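Local atomic coordinates of putative uncharacterized protein (Archaeoglobus fulgidus, PDB entry 4KPP), a protein that probably exchanges protons for calcium ions across the membrane, as a member of the sodium/calcium exchanger family of cation antiporters. Residues A322-F326 against Y367-S371. Sequence-based numbering, arbitrary orientation.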
ATOM      1  N   ALA A 322       8.850 -14.030  -0.708  1.00 19.69           N
ATOM      2  CA  ALA A 322       9.841 -14.432   0.281  1.00 22.79           C
ATOM      3  C   ALA A 322       9.929 -13.416   1.413  1.00 21.31           C
ATOM      4  O   ALA A 322       9.932 -13.788   2.588  1.00 22.59           O
ATOM      5  CB  ALA A 322      11.204 -14.624  -0.373  1.00 27.90           C
ATOM      6  N   GLN A 323       9.995 -12.137   1.055  1.00 20.94           N
ATOM      7  CA  GLN A 323      10.009 -11.067   2.044  1.00 22.53           C
ATOM      8  C   GLN A 323       8.735 -11.085   2.881  1.00 23.17           C
ATOM      9  O   GLN A 323       8.759 -10.779   4.073  1.00 25.77           O
ATOM     10  CB  GLN A 323      10.147  -9.701   1.370  1.00 20.53           C
ATOM     11  CG  GLN A 323      10.281  -8.547   2.357  1.00 25.93           C
ATOM     12  CD  GLN A 323       9.921  -7.208   1.747  1.00 26.65           C
ATOM     13  OE1 GLN A 323       9.003  -7.112   0.934  1.00 27.18           O
ATOM     14  NE2 GLN A 323      10.645  -6.165   2.134  1.00 23.02           N
ATOM     15  N   SER A 324       7.624 -11.445   2.244  1.00 19.29           N
ATOM     16  CA  SER A 324       6.324 -11.451   2.908  1.00 24.33           C
ATOM     17  C   SER A 324       6.192 -12.614   3.884  1.00 23.29           C
ATOM     18  O   SER A 324       5.523 -12.498   4.910  1.00 22.54           O
ATOM     19  CB  SER A 324       5.194 -11.484   1.877  1.00 24.27           C
ATOM     20  OG  SER A 324       5.295 -10.384   0.989  1.00 26.02           O
ATOM     21  N   LEU A 325       6.832 -13.733   3.558  1.00 24.73           N
ATOM     22  CA  LEU A 325       6.884 -14.876   4.458  1.00 26.80           C
ATOM     23  C   LEU A 325       7.630 -14.474   5.723  1.00 29.72           C
ATOM     24  O   LEU A 325       7.181 -14.734   6.841  1.00 30.64           O
ATOM     25  CB  LEU A 325       7.613 -16.039   3.790  1.00 26.20           C
ATOM     26  CG  LEU A 325       7.058 -17.450   4.002  1.00 30.27           C
ATOM     27  CD1 LEU A 325       8.177 -18.487   3.911  1.00 27.90           C
ATOM     28  CD2 LEU A 325       6.299 -17.566   5.318  1.00 29.62           C
ATOM     29  N   PHE A 326       8.777 -13.834   5.530  1.00 29.11           N
ATOM     30  CA  PHE A 326       9.594 -13.357   6.633  1.00 29.63           C
ATOM     31  C   PHE A 326       8.851 -12.312   7.464  1.00 26.93           C
ATOM     32  O   PHE A 326       9.000 -12.257   8.687  1.00 24.98           O
ATOM     33  CB  PHE A 326      10.909 -12.791   6.096  1.00 32.10           C
ATOM     34  CG  PHE A 326      11.871 -12.375   7.165  1.00 33.33           C
ATOM     35  CD1 PHE A 326      12.327 -13.292   8.098  1.00 32.68           C
ATOM     36  CD2 PHE A 326      12.328 -11.067   7.233  1.00 33.45           C
ATOM     37  CE1 PHE A 326      13.222 -12.910   9.088  1.00 36.79           C
ATOM     38  CE2 PHE A 326      13.219 -10.680   8.213  1.00 33.23           C
ATOM     39  CZ  PHE A 326      13.667 -11.601   9.143  1.00 37.12           C
ATOM     40  N   TYR A 367      15.454 -14.913   3.166  1.00 31.94           N
ATOM     41  CA  TYR A 367      14.125 -14.630   3.699  1.00 30.76           C
ATOM     42  C   TYR A 367      13.432 -15.913   4.136  1.00 30.94           C
ATOM     43  O   TYR A 367      12.941 -16.018   5.257  1.00 31.72           O
ATOM     44  CB  TYR A 367      13.262 -13.947   2.641  1.00 31.02           C
ATOM     45  CG  TYR A 367      13.452 -12.453   2.518  1.00 31.15           C
ATOM     46  CD1 TYR A 367      13.634 -11.655   3.640  1.00 32.35           C
ATOM     47  CD2 TYR A 367      13.433 -11.840   1.275  1.00 31.91           C
ATOM     48  CE1 TYR A 367      13.797 -10.285   3.524  1.00 32.91           C
ATOM     49  CE2 TYR A 367      13.594 -10.478   1.147  1.00 35.03           C
ATOM     50  CZ  TYR A 367      13.777  -9.703   2.272  1.00 35.28           C
ATOM     51  OH  TYR A 367      13.938  -8.345   2.132  1.00 34.99           O
ATOM     52  N   ILE A 368      13.401 -16.887   3.233  1.00 30.19           N
ATOM     53  CA  ILE A 368      12.724 -18.152   3.478  1.00 32.70           C
ATOM     54  C   ILE A 368      13.394 -18.948   4.592  1.00 34.63           C
ATOM     55  O   ILE A 368      12.725 -19.446   5.497  1.00 33.46           O
ATOM     56  CB  ILE A 368      12.663 -19.008   2.199  1.00 36.50           C
ATOM     57  CG1 ILE A 368      11.833 -18.298   1.125  1.00 37.59           C
ATOM     58  CG2 ILE A 368      12.081 -20.381   2.500  1.00 36.98           C
ATOM     59  CD1 ILE A 368      11.798 -19.027  -0.207  1.00 38.76           C
ATOM     60  N   ILE A 369      14.716 -19.062   4.524  1.00 33.78           N
ATOM     61  CA  ILE A 369      15.454 -19.853   5.501  1.00 32.12           C
ATOM     62  C   ILE A 369      15.405 -19.217   6.894  1.00 32.98           C
ATOM     63  O   ILE A 369      15.333 -19.923   7.893  1.00 33.15           O
ATOM     64  CB  ILE A 369      16.904 -20.126   5.036  1.00 32.54           C
ATOM     65  CG1 ILE A 369      16.889 -21.035   3.804  1.00 31.38           C
ATOM     66  CG2 ILE A 369      17.723 -20.770   6.141  1.00 32.68           C
ATOM     67  CD1 ILE A 369      18.252 -21.304   3.221  1.00 33.15           C
ATOM     68  N   LEU A 370      15.416 -17.887   6.954  1.00 36.50           N
ATOM     69  CA  LEU A 370      15.229 -17.179   8.224  1.00 38.75           C
ATOM     70  C   LEU A 370      13.833 -17.410   8.796  1.00 35.22           C
ATOM     71  O   LEU A 370      13.651 -17.452  10.011  1.00 36.15           O
ATOM     72  CB  LEU A 370      15.455 -15.674   8.056  1.00 40.97           C
ATOM     73  CG  LEU A 370      16.892 -15.154   8.002  1.00 43.16           C
ATOM     74  CD1 LEU A 370      16.892 -13.651   7.772  1.00 42.07           C
ATOM     75  CD2 LEU A 370      17.635 -15.498   9.279  1.00 43.62           C
ATOM     76  N   SER A 371      12.851 -17.551   7.913  1.00 34.60           N
ATOM     77  CA  SER A 371      11.459 -17.709   8.324  1.00 35.97           C
ATOM     78  C   SER A 371      11.193 -19.029   9.037  1.00 35.93           C
ATOM     79  O   SER A 371      10.479 -19.068  10.037  1.00 39.20           O
ATOM     80  CB  SER A 371      10.536 -17.601   7.109  1.00 35.49           C
ATOM     81  OG  SER A 371      10.648 -16.331   6.497  1.00 36.36           O
TER
HETATM   82  O   HOH W   1      12.495  -6.455   3.911  1.00 23.39           O
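Tyr367 lays its ring across the flank of helix 311-331, one face on Gln323, whose CA sits 3.6 Å from the ring centroid and nearly on the ring normal, a CH-pi contact. A flat aromatic suits this place because it reaches past the Gln323 backbone and its hydroxyl meets a water, whose oxygen lies 3.0 Å from Tyr367 OH and 2.6 Å from Gln323 NE2, accepting from the amide; that amide also donates to the carbonyl of Arg109. Small residues let the backbones close in. Ala322 CB is 3.7 Å from Tyr367 CB and 4.0 Å from Ile368 CG1. One turn on, Ser371 faces Phe326, their CA atoms 5.0 Å apart. Helix 357-377, predicted to be transmembrane, packs here nearly parallel to helix 311-331 of the second sodium/calcium exchanger repeat; the axes of the two segments approach to 8.1 Å at 21°. Ser371 can be polar in this buried seam because its OG donates to Tyr367 O (2.6 Å) in its own helix. Phe326 fills the adjoining space, with CE1 3.7 Å from Leu370 CB. From helix 338-353, Leu344 touches Phe326, and Leu347 touches Tyr367 and Leu370. The side chain of Phe326 lies about 4 Å from that of Ile330, a residue of the calcium site.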